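Local coordinates for Cas13d (uncultured Ruminococcus sp, PDB 6IV9), which binds a crRNA as a CRISPR effector and probably uses two HEPN domains in CRISPR RNA maturation and target RNA cleavage, at residues V654-G659 against R687-A691; D586-I590 against F632-I636; T188-Y192 against A827-R833. The protein carries 2 engineered substitutions. Where two conformers were deposited one is given. Numbering follows the deposited sequence.

All three contacts are buried in the helical body of the crRNA-bound protein, and helix 713-760 runs past each: V730 touches L658 of contact 1, V735 touches L635 of contact 2 and V746 touches T188 of contact 3. Contacts 1 and 2 follow one another along the chain, centres about 20 Å apart, within the 634-residue span bridged by contact 3. Contact 3 lies about 27 Å from contact 1 and about 17 Å from contact 2 between centres; Y192 reaches across to Y638 O. The crRNA comes within about 6, 7 and 11 Å (nearest atoms) of contacts 1, 2 and 3. H828 in contact 3 is probably the histidine of an HEPN motif that lacks its arginine in this engineered chain.

Contact 1: V654-G659 against R687-A691; sequences VMFVLG and RSELA
M655 curls its thioether over one turn of segment R687-A691: SD sits 3.5 Å from R687 O and 3.8 Å from A691 CB, and CE lies 3.6 Å from S688 OG. This is oblique, roughly antiparallel helix-helix packing within the all-helical body, joining helix 651-660 to helix 683-696. V654-L658 and R687-A691 have alpha-helical phi/psi near -62/-41; the axes approach to 9.5 Å, with a signed crossing angle of 132°. The register pairs V654 with A691 (CA to CA 6.0 Å) and L658 with R687 (CA to CA 6.3 Å), one helical turn apart on each side. The small A691 permits this spacing. V654 CG1 stands 3.8 Å from A691 CB, and L658 CD2 3.9 Å from the same CB, 4.3 Å from L690 CB. The CA-to-CB bond of M655 points sideways, and the m,m,m rotamer brings its end across; L658 lies between wells (chi1 -105°, chi2 7°). V730 and L726 of helix 713-760 touch L658 and L690 respectively. R687, m and then t,t, stretches past L658 (R687 CD to L658 CB 4.3 Å); its NH2 is hydrogen-bonded to I661 O and forms a salt bridge with D663. Its NE passes 3.6 Å from G659 CA and donates a nearly straight hydrogen bond to L658 O, 2.9 Å long with an N-H...O angle of 168°.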
loop_
_atom_site.group_PDB
_atom_site.type_symbol
_atom_site.label_atom_id
_atom_site.label_comp_id
_atom_site.label_asym_id
_atom_site.label_seq_id
_atom_site.Cartn_x
_atom_site.Cartn_y
_atom_site.Cartn_z
ATOM N N VAL A 654 -5.388 -8.816 -23.153
ATOM C CA VAL A 654 -5.414 -10.054 -22.328
ATOM C C VAL A 654 -4.123 -10.846 -22.543
ATOM O O VAL A 654 -3.570 -11.307 -21.599
ATOM C CB VAL A 654 -6.667 -10.884 -22.628
ATOM C CG1 VAL A 654 -6.589 -12.253 -21.999
ATOM C CG2 VAL A 654 -7.907 -10.145 -22.190
ATOM N N MET A 655 -3.655 -10.939 -23.777
ATOM C CA MET A 655 -2.393 -11.664 -24.063
ATOM C C MET A 655 -1.234 -10.948 -23.364
ATOM O O MET A 655 -0.330 -11.616 -22.926
ATOM C CB MET A 655 -2.125 -11.782 -25.566
ATOM C CG MET A 655 -2.894 -12.897 -26.242
ATOM S SD MET A 655 -2.475 -14.534 -25.654
ATOM C CE MET A 655 -0.862 -14.754 -26.392
ATOM N N PHE A 656 -1.276 -9.622 -23.296
ATOM C CA PHE A 656 -0.186 -8.899 -22.603
ATOM C C PHE A 656 -0.148 -9.314 -21.129
ATOM O O PHE A 656 0.892 -9.616 -20.625
ATOM C CB PHE A 656 -0.379 -7.390 -22.703
ATOM C CG PHE A 656 0.540 -6.649 -21.777
ATOM C CD1 PHE A 656 1.905 -6.717 -21.945
ATOM C CD2 PHE A 656 0.042 -5.926 -20.717
ATOM C CE1 PHE A 656 2.758 -6.078 -21.070
ATOM C CE2 PHE A 656 0.896 -5.278 -19.847
ATOM C CZ PHE A 656 2.246 -5.369 -20.020
ATOM N N VAL A 657 -1.300 -9.343 -20.474
ATOM C CA VAL A 657 -1.367 -9.749 -19.041
ATOM C C VAL A 657 -0.948 -11.212 -18.874
ATOM O O VAL A 657 -0.174 -11.497 -18.007
ATOM C CB VAL A 657 -2.764 -9.497 -18.451
ATOM C CG1 VAL A 657 -2.862 -9.989 -17.027
ATOM C CG2 VAL A 657 -3.128 -8.035 -18.523
ATOM N N LEU A 658 -1.444 -12.089 -19.736
ATOM C CA LEU A 658 -1.134 -13.537 -19.695
ATOM C C LEU A 658 0.381 -13.723 -19.893
ATOM O O LEU A 658 0.942 -14.625 -19.326
ATOM C CB LEU A 658 -1.913 -14.200 -20.830
ATOM C CG LEU A 658 -3.157 -15.027 -20.520
ATOM C CD1 LEU A 658 -3.634 -15.010 -19.091
ATOM C CD2 LEU A 658 -4.262 -14.796 -21.516
ATOM N N GLY A 659 1.006 -12.862 -20.690
ATOM C CA GLY A 659 2.444 -12.950 -20.995
ATOM C C GLY A 659 3.297 -12.810 -19.753
ATOM O O GLY A 659 4.372 -13.359 -19.721
ATOM N N ARG A 687 -1.478 -19.764 -23.980
ATOM C CA ARG A 687 -1.889 -18.388 -23.612
ATOM C C ARG A 687 -2.970 -17.931 -24.592
ATOM O O ARG A 687 -3.949 -17.383 -24.152
ATOM C CB ARG A 687 -0.695 -17.436 -23.631
ATOM C CG ARG A 687 0.292 -17.626 -22.491
ATOM C CD ARG A 687 1.334 -16.529 -22.418
ATOM N NE ARG A 687 2.113 -16.508 -21.200
ATOM C CZ ARG A 687 3.223 -17.179 -20.990
ATOM N NH1 ARG A 687 3.787 -17.858 -21.962
ATOM N NH2 ARG A 687 3.772 -17.179 -19.798
ATOM N N SER A 688 -2.768 -18.202 -25.881
ATOM C CA SER A 688 -3.725 -17.793 -26.934
ATOM C C SER A 688 -5.067 -18.453 -26.661
ATOM O O SER A 688 -6.073 -17.796 -26.765
ATOM C CB SER A 688 -3.227 -18.131 -28.301
ATOM O OG SER A 688 -2.111 -17.347 -28.610
ATOM N N GLU A 689 -5.042 -19.742 -26.356
ATOM C CA GLU A 689 -6.315 -20.462 -25.856
ATOM C C GLU A 689 -7.114 -19.920 -24.626
ATOM O O GLU A 689 -8.293 -19.730 -24.700
ATOM C CB GLU A 689 -6.007 -21.954 -25.711
ATOM C CG GLU A 689 -7.190 -22.862 -25.988
ATOM C CD GLU A 689 -6.860 -24.345 -26.118
ATOM O OE1 GLU A 689 -5.728 -24.677 -26.512
ATOM O OE2 GLU A 689 -7.739 -25.167 -25.832
ATOM N N LEU A 690 -6.352 -19.491 -23.631
ATOM C CA LEU A 690 -6.913 -18.866 -22.413
ATOM C C LEU A 690 -7.486 -17.498 -22.798
ATOM O O LEU A 690 -8.529 -17.159 -22.310
ATOM C CB LEU A 690 -5.822 -18.785 -21.349
ATOM C CG LEU A 690 -5.349 -20.134 -20.830
ATOM C CD1 LEU A 690 -4.139 -19.997 -19.940
ATOM C CD2 LEU A 690 -6.465 -20.847 -20.118
ATOM N N ALA A 691 -6.800 -16.762 -23.665
ATOM C CA ALA A 691 -7.279 -15.432 -24.095
ATOM C C ALA A 691 -8.609 -15.566 -24.842
ATOM O O ALA A 691 -9.466 -14.740 -24.653
ATOM C CB ALA A 691 -6.244 -14.725 -24.911
#

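Contact 2: D586-I590 against F632-I636; sequences DALTI and FVYLI
Two regular alpha-helical segments, D586-I590 on helix 581-591 and F632-I636 on helix 630-638, cross almost at right angles (88°), with axes 11.5 Å apart at closest approach. The wide spacing leaves room for large side chains between the backbones; the nearest CA pairs are D586-I636 at 7.5 Å and A587-F632 at 8.1 Å.

Aromatic packing comes first. F632 (chi1 168°, t; chi2 74°) projects its ring toward the first turn of the facing segment. D586 CB, 3.7 Å from F632 CZ, and I590 CG2, 3.9 Å from F632 CE1, both lie at the ring edge. A587 adds its backbone, N to F632 CZ 3.7 Å, and its methyl, CB to F632 CZ 4.2 Å. Aliphatic contacts follow: I590, with chi1 at -146° and chi2 t, extends CD1 to 4.1 Å from L635 CD1. I636 (m,m) sets CD1 between two residues, 4.0 Å from D586 CB and 4.5 Å from I590 CD1, while its CG2 also meets D586.

Together these side chains make near-perpendicular helix-helix packing in the helical body of this Cas13d. V626 of helix 617-627 also packs on A587 and F632, while A641 of helix 641-647 also packs on I590 and I636.

The polar component is D586 (chi1 m). Its OD2 approaches I636 CG2 at 3.7 Å, a van der Waals contact, but the carboxylate is satisfied outside the two segments: OD1 forms a salt bridge with R253 and OD2 is hydrogen-bonded to Y256 OH. On helix 713-760, Y727 OH is hydrogen-bonded to I590 O.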
loop_
_atom_site.group_PDB
_atom_site.type_symbol
_atom_site.label_atom_id
_atom_site.label_comp_id
_atom_site.label_asym_id
_atom_site.label_seq_id
_atom_site.Cartn_x
_atom_site.Cartn_y
_atom_site.Cartn_z
ATOM N N ASP A 586 -23.890 -6.718 -10.674
ATOM C CA ASP A 586 -22.458 -6.475 -10.956
ATOM C C ASP A 586 -21.812 -7.795 -11.389
ATOM O O ASP A 586 -21.110 -7.790 -12.361
ATOM C CB ASP A 586 -21.741 -5.905 -9.730
ATOM C CG ASP A 586 -22.035 -4.447 -9.438
ATOM O OD1 ASP A 586 -22.505 -3.757 -10.337
ATOM O OD2 ASP A 586 -21.800 -4.034 -8.318
ATOM N N ALA A 587 -22.090 -8.879 -10.678
ATOM C CA ALA A 587 -21.485 -10.187 -11.007
ATOM C C ALA A 587 -21.931 -10.705 -12.377
ATOM O O ALA A 587 -21.089 -11.073 -13.157
ATOM C CB ALA A 587 -21.785 -11.178 -9.921
ATOM N N LEU A 588 -23.223 -10.699 -12.665
ATOM C CA LEU A 588 -23.687 -11.184 -13.986
ATOM C C LEU A 588 -23.123 -10.305 -15.104
ATOM O O LEU A 588 -22.730 -10.838 -16.086
ATOM C CB LEU A 588 -25.216 -11.183 -14.004
ATOM C CG LEU A 588 -25.863 -12.472 -13.521
ATOM C CD1 LEU A 588 -25.374 -12.854 -12.147
ATOM C CD2 LEU A 588 -27.371 -12.364 -13.547
ATOM N N THR A 589 -23.102 -8.993 -14.917
ATOM C CA THR A 589 -22.591 -8.045 -15.933
ATOM C C THR A 589 -21.099 -8.269 -16.206
ATOM O O THR A 589 -20.713 -8.236 -17.343
ATOM C CB THR A 589 -22.851 -6.603 -15.492
ATOM O OG1 THR A 589 -24.236 -6.452 -15.216
ATOM C CG2 THR A 589 -22.420 -5.582 -16.513
ATOM N N ILE A 590 -20.295 -8.487 -15.176
ATOM C CA ILE A 590 -18.843 -8.703 -15.409
ATOM C C ILE A 590 -18.625 -9.988 -16.213
ATOM O O ILE A 590 -17.680 -10.035 -16.949
ATOM C CB ILE A 590 -17.998 -8.594 -14.122
ATOM C CG1 ILE A 590 -16.620 -8.008 -14.414
ATOM C CG2 ILE A 590 -17.898 -9.898 -13.363
ATOM C CD1 ILE A 590 -15.860 -7.611 -13.192
ATOM N N PHE A 632 -12.765 -9.411 -7.709
ATOM C CA PHE A 632 -14.014 -8.841 -8.256
ATOM C C PHE A 632 -14.318 -7.528 -7.531
ATOM O O PHE A 632 -14.616 -6.560 -8.158
ATOM C CB PHE A 632 -15.165 -9.817 -8.031
ATOM C CG PHE A 632 -16.532 -9.242 -8.276
ATOM C CD1 PHE A 632 -16.969 -9.001 -9.563
ATOM C CD2 PHE A 632 -17.385 -8.946 -7.231
ATOM C CE1 PHE A 632 -18.223 -8.475 -9.794
ATOM C CE2 PHE A 632 -18.640 -8.421 -7.467
ATOM C CZ PHE A 632 -19.054 -8.191 -8.748
ATOM N N VAL A 633 -14.169 -7.523 -6.212
ATOM C CA VAL A 633 -14.473 -6.297 -5.430
ATOM C C VAL A 633 -13.542 -5.166 -5.880
ATOM O O VAL A 633 -13.993 -4.066 -6.024
ATOM C CB VAL A 633 -14.373 -6.568 -3.925
ATOM C CG1 VAL A 633 -14.425 -5.285 -3.129
ATOM C CG2 VAL A 633 -15.445 -7.533 -3.474
ATOM N N TYR A 634 -12.279 -5.488 -6.103
ATOM C CA TYR A 634 -11.304 -4.474 -6.557
ATOM C C TYR A 634 -11.759 -3.899 -7.903
ATOM O O TYR A 634 -11.719 -2.723 -8.073
ATOM C CB TYR A 634 -9.917 -5.109 -6.679
ATOM C CG TYR A 634 -8.820 -4.125 -6.971
ATOM C CD1 TYR A 634 -8.574 -3.697 -8.258
ATOM C CD2 TYR A 634 -8.046 -3.596 -5.960
ATOM C CE1 TYR A 634 -7.578 -2.788 -8.539
ATOM C CE2 TYR A 634 -7.049 -2.677 -6.223
ATOM C CZ TYR A 634 -6.817 -2.265 -7.517
ATOM O OH TYR A 634 -5.864 -1.352 -7.805
ATOM N N LEU A 635 -12.192 -4.757 -8.818
ATOM C CA LEU A 635 -12.625 -4.302 -10.158
ATOM C C LEU A 635 -13.861 -3.410 -10.056
ATOM O O LEU A 635 -13.918 -2.440 -10.730
ATOM C CB LEU A 635 -12.892 -5.531 -11.025
ATOM C CG LEU A 635 -11.642 -6.263 -11.489
ATOM C CD1 LEU A 635 -11.976 -7.652 -11.994
ATOM C CD2 LEU A 635 -10.937 -5.471 -12.564
ATOM N N ILE A 636 -14.824 -3.796 -9.246
ATOM C CA ILE A 636 -16.051 -2.973 -9.104
ATOM C C ILE A 636 -15.711 -1.632 -8.461
ATOM O O ILE A 636 -16.258 -0.656 -8.854
ATOM C CB ILE A 636 -17.129 -3.730 -8.321
ATOM C CG1 ILE A 636 -17.532 -5.007 -9.049
ATOM C CG2 ILE A 636 -18.313 -2.829 -8.075
ATOM C CD1 ILE A 636 -17.973 -4.775 -10.457
#

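Contact 3: T188-Y192 against A827-R833; sequences TNIVY and AHLTVVR
L829 takes up a left-handed helical backbone (phi/psi 55/42) between two helices: it is the C-prime residue of the Schellman motif that ends helix 816-827 and the N-cap of helix 830-833. This kink turns its CA-to-CB bond toward helix 168-197, where CB forms a CH-pi contact with Y192, 3.6 Å from the ring centroid and only 7° off the normal. L829 CD2 lies 3.4 Å from Y192 CD2, and CD1 3.9 Å from T188 CG2. Y192 (chi1 165°, t; chi2 73°) spans the turn, with CD1 3.3 Å from H828 O and OH 4.0 Å from V832 CG1; R833 NE lies near the ring plane, at its edge. The Y192 hydroxyl is hydrogen-bonded to Y638 O. The register sets T188 against A827 (CA to CA 6.5 Å) and Y192 against H828 (CA to CA 6.1 Å). T188 CG2 touches A827 O at 3.4 Å, and a water donates to both T188 O and A827 O, 2.8 Å from each. H828 is probably the histidine of an HEPN RxxxxH motif, whose arginine position is alanine in this engineered chain; its CA-to-CB bond points away from segment 188-192, and its ring stacks on Y206. Helix 713-760 lines this junction, V746 against T188, N742 against L829 and V739 against N189 and V832, while helix 848-861 packs on V831 and helix 267-291 on I190 and V191.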
loop_
_atom_site.group_PDB
_atom_site.type_symbol
_atom_site.label_atom_id
_atom_site.label_comp_id
_atom_site.label_asym_id
_atom_site.label_seq_id
_atom_site.Cartn_x
_atom_site.Cartn_y
_atom_site.Cartn_z
ATOM N N THR A 188 -6.571 9.620 -2.483
ATOM C CA THR A 188 -6.984 9.880 -3.874
ATOM C C THR A 188 -7.734 8.653 -4.397
ATOM O O THR A 188 -8.776 8.809 -4.971
ATOM C CB THR A 188 -5.781 10.222 -4.757
ATOM O OG1 THR A 188 -5.238 11.458 -4.326
ATOM C CG2 THR A 188 -6.155 10.324 -6.217
ATOM N N ASN A 189 -7.200 7.469 -4.157
ATOM C CA ASN A 189 -7.859 6.231 -4.628
ATOM C C ASN A 189 -9.219 6.045 -3.945
ATOM O O ASN A 189 -10.144 5.673 -4.614
ATOM C CB ASN A 189 -6.973 5.014 -4.389
ATOM C CG ASN A 189 -5.766 4.997 -5.292
ATOM O OD1 ASN A 189 -5.668 5.795 -6.188
ATOM N ND2 ASN A 189 -4.854 4.085 -5.054
ATOM N N ILE A 190 -9.291 6.255 -2.639
ATOM C CA ILE A 190 -10.571 6.046 -1.902
ATOM C C ILE A 190 -11.640 7.023 -2.406
ATOM O O ILE A 190 -12.740 6.615 -2.645
ATOM C CB ILE A 190 -10.355 6.188 -0.386
ATOM C CG1 ILE A 190 -9.414 5.116 0.159
ATOM C CG2 ILE A 190 -11.696 6.205 0.318
ATOM C CD1 ILE A 190 -9.000 5.325 1.585
ATOM N N VAL A 191 -11.284 8.281 -2.585
ATOM C CA VAL A 191 -12.280 9.276 -3.059
ATOM C C VAL A 191 -12.773 8.852 -4.446
ATOM O O VAL A 191 -13.942 8.979 -4.712
ATOM C CB VAL A 191 -11.670 10.684 -3.077
ATOM C CG1 VAL A 191 -12.562 11.668 -3.793
ATOM C CG2 VAL A 191 -11.361 11.164 -1.681
ATOM N N TYR A 192 -11.868 8.403 -5.301
ATOM C CA TYR A 192 -12.291 7.962 -6.647
ATOM C C TYR A 192 -13.224 6.759 -6.525
ATOM O O TYR A 192 -14.230 6.729 -7.172
ATOM C CB TYR A 192 -11.077 7.600 -7.498
ATOM C CG TYR A 192 -11.424 6.810 -8.727
ATOM C CD1 TYR A 192 -12.036 7.400 -9.811
ATOM C CD2 TYR A 192 -11.168 5.461 -8.787
ATOM C CE1 TYR A 192 -12.371 6.670 -10.936
ATOM C CE2 TYR A 192 -11.491 4.717 -9.903
ATOM C CZ TYR A 192 -12.100 5.320 -10.980
ATOM O OH TYR A 192 -12.397 4.565 -12.066
ATOM N N ALA A 827 -5.602 13.085 -10.679
ATOM C CA ALA A 827 -6.397 13.145 -9.437
ATOM C C ALA A 827 -7.693 12.332 -9.541
ATOM O O ALA A 827 -8.121 11.851 -8.534
ATOM C CB ALA A 827 -6.671 14.570 -9.067
ATOM N N HIS A 828 -8.290 12.230 -10.719
ATOM C CA HIS A 828 -9.607 11.561 -10.847
ATOM C C HIS A 828 -9.515 10.143 -11.398
ATOM O O HIS A 828 -10.549 9.604 -11.715
ATOM C CB HIS A 828 -10.511 12.409 -11.732
ATOM C CG HIS A 828 -10.666 13.784 -11.203
ATOM N ND1 HIS A 828 -11.077 14.825 -11.965
ATOM C CD2 HIS A 828 -10.455 14.281 -9.976
ATOM C CE1 HIS A 828 -11.111 15.909 -11.232
ATOM N NE2 HIS A 828 -10.732 15.604 -10.023
ATOM N N LEU A 829 -8.307 9.626 -11.581
ATOM C CA LEU A 829 -8.119 8.268 -12.144
ATOM C C LEU A 829 -8.849 8.144 -13.484
ATOM O O LEU A 829 -9.385 7.112 -13.760
ATOM C CB LEU A 829 -8.556 7.201 -11.142
ATOM C CG LEU A 829 -7.472 6.825 -10.141
ATOM C CD1 LEU A 829 -7.230 7.951 -9.166
ATOM C CD2 LEU A 829 -7.792 5.541 -9.411
ATOM N N THR A 830 -8.750 9.174 -14.314
ATOM C CA THR A 830 -9.423 9.216 -15.636
ATOM C C THR A 830 -8.934 8.080 -16.532
ATOM O O THR A 830 -9.713 7.551 -17.276
ATOM C CB THR A 830 -9.207 10.566 -16.311
ATOM O OG1 THR A 830 -9.685 11.526 -15.385
ATOM C CG2 THR A 830 -9.923 10.668 -17.635
ATOM N N VAL A 831 -7.670 7.722 -16.430
ATOM C CA VAL A 831 -7.146 6.646 -17.303
ATOM C C VAL A 831 -7.912 5.366 -16.990
ATOM O O VAL A 831 -8.232 4.651 -17.895
ATOM C CB VAL A 831 -5.642 6.456 -17.076
ATOM C CG1 VAL A 831 -5.153 5.141 -17.628
ATOM C CG2 VAL A 831 -4.844 7.616 -17.633
ATOM N N VAL A 832 -8.096 5.068 -15.716
ATOM C CA VAL A 832 -8.839 3.840 -15.335
ATOM C C VAL A 832 -10.296 3.986 -15.746
ATOM O O VAL A 832 -10.836 3.086 -16.323
ATOM C CB VAL A 832 -8.698 3.514 -13.845
ATOM C CG1 VAL A 832 -9.489 2.274 -13.501
ATOM C CG2 VAL A 832 -7.243 3.328 -13.501
ATOM N N ARG A 833 -10.895 5.108 -15.367
ATOM C CA ARG A 833 -12.290 5.406 -15.952
ATOM C C ARG A 833 -12.648 5.334 -17.419
ATOM O O ARG A 833 -13.616 4.705 -17.739
ATOM C CB ARG A 833 -12.760 6.752 -15.398
ATOM C CG ARG A 833 -14.228 7.025 -15.671
ATOM C CD ARG A 833 -14.701 8.297 -15.021
ATOM N NE ARG A 833 -15.185 7.995 -13.688
ATOM C CZ ARG A 833 -16.425 7.621 -13.409
ATOM N NH1 ARG A 833 -17.407 7.930 -14.233
ATOM N NH2 ARG A 833 -16.678 6.941 -12.307
HETATM O O HOH W 1 -9.679 11.012 -6.424
#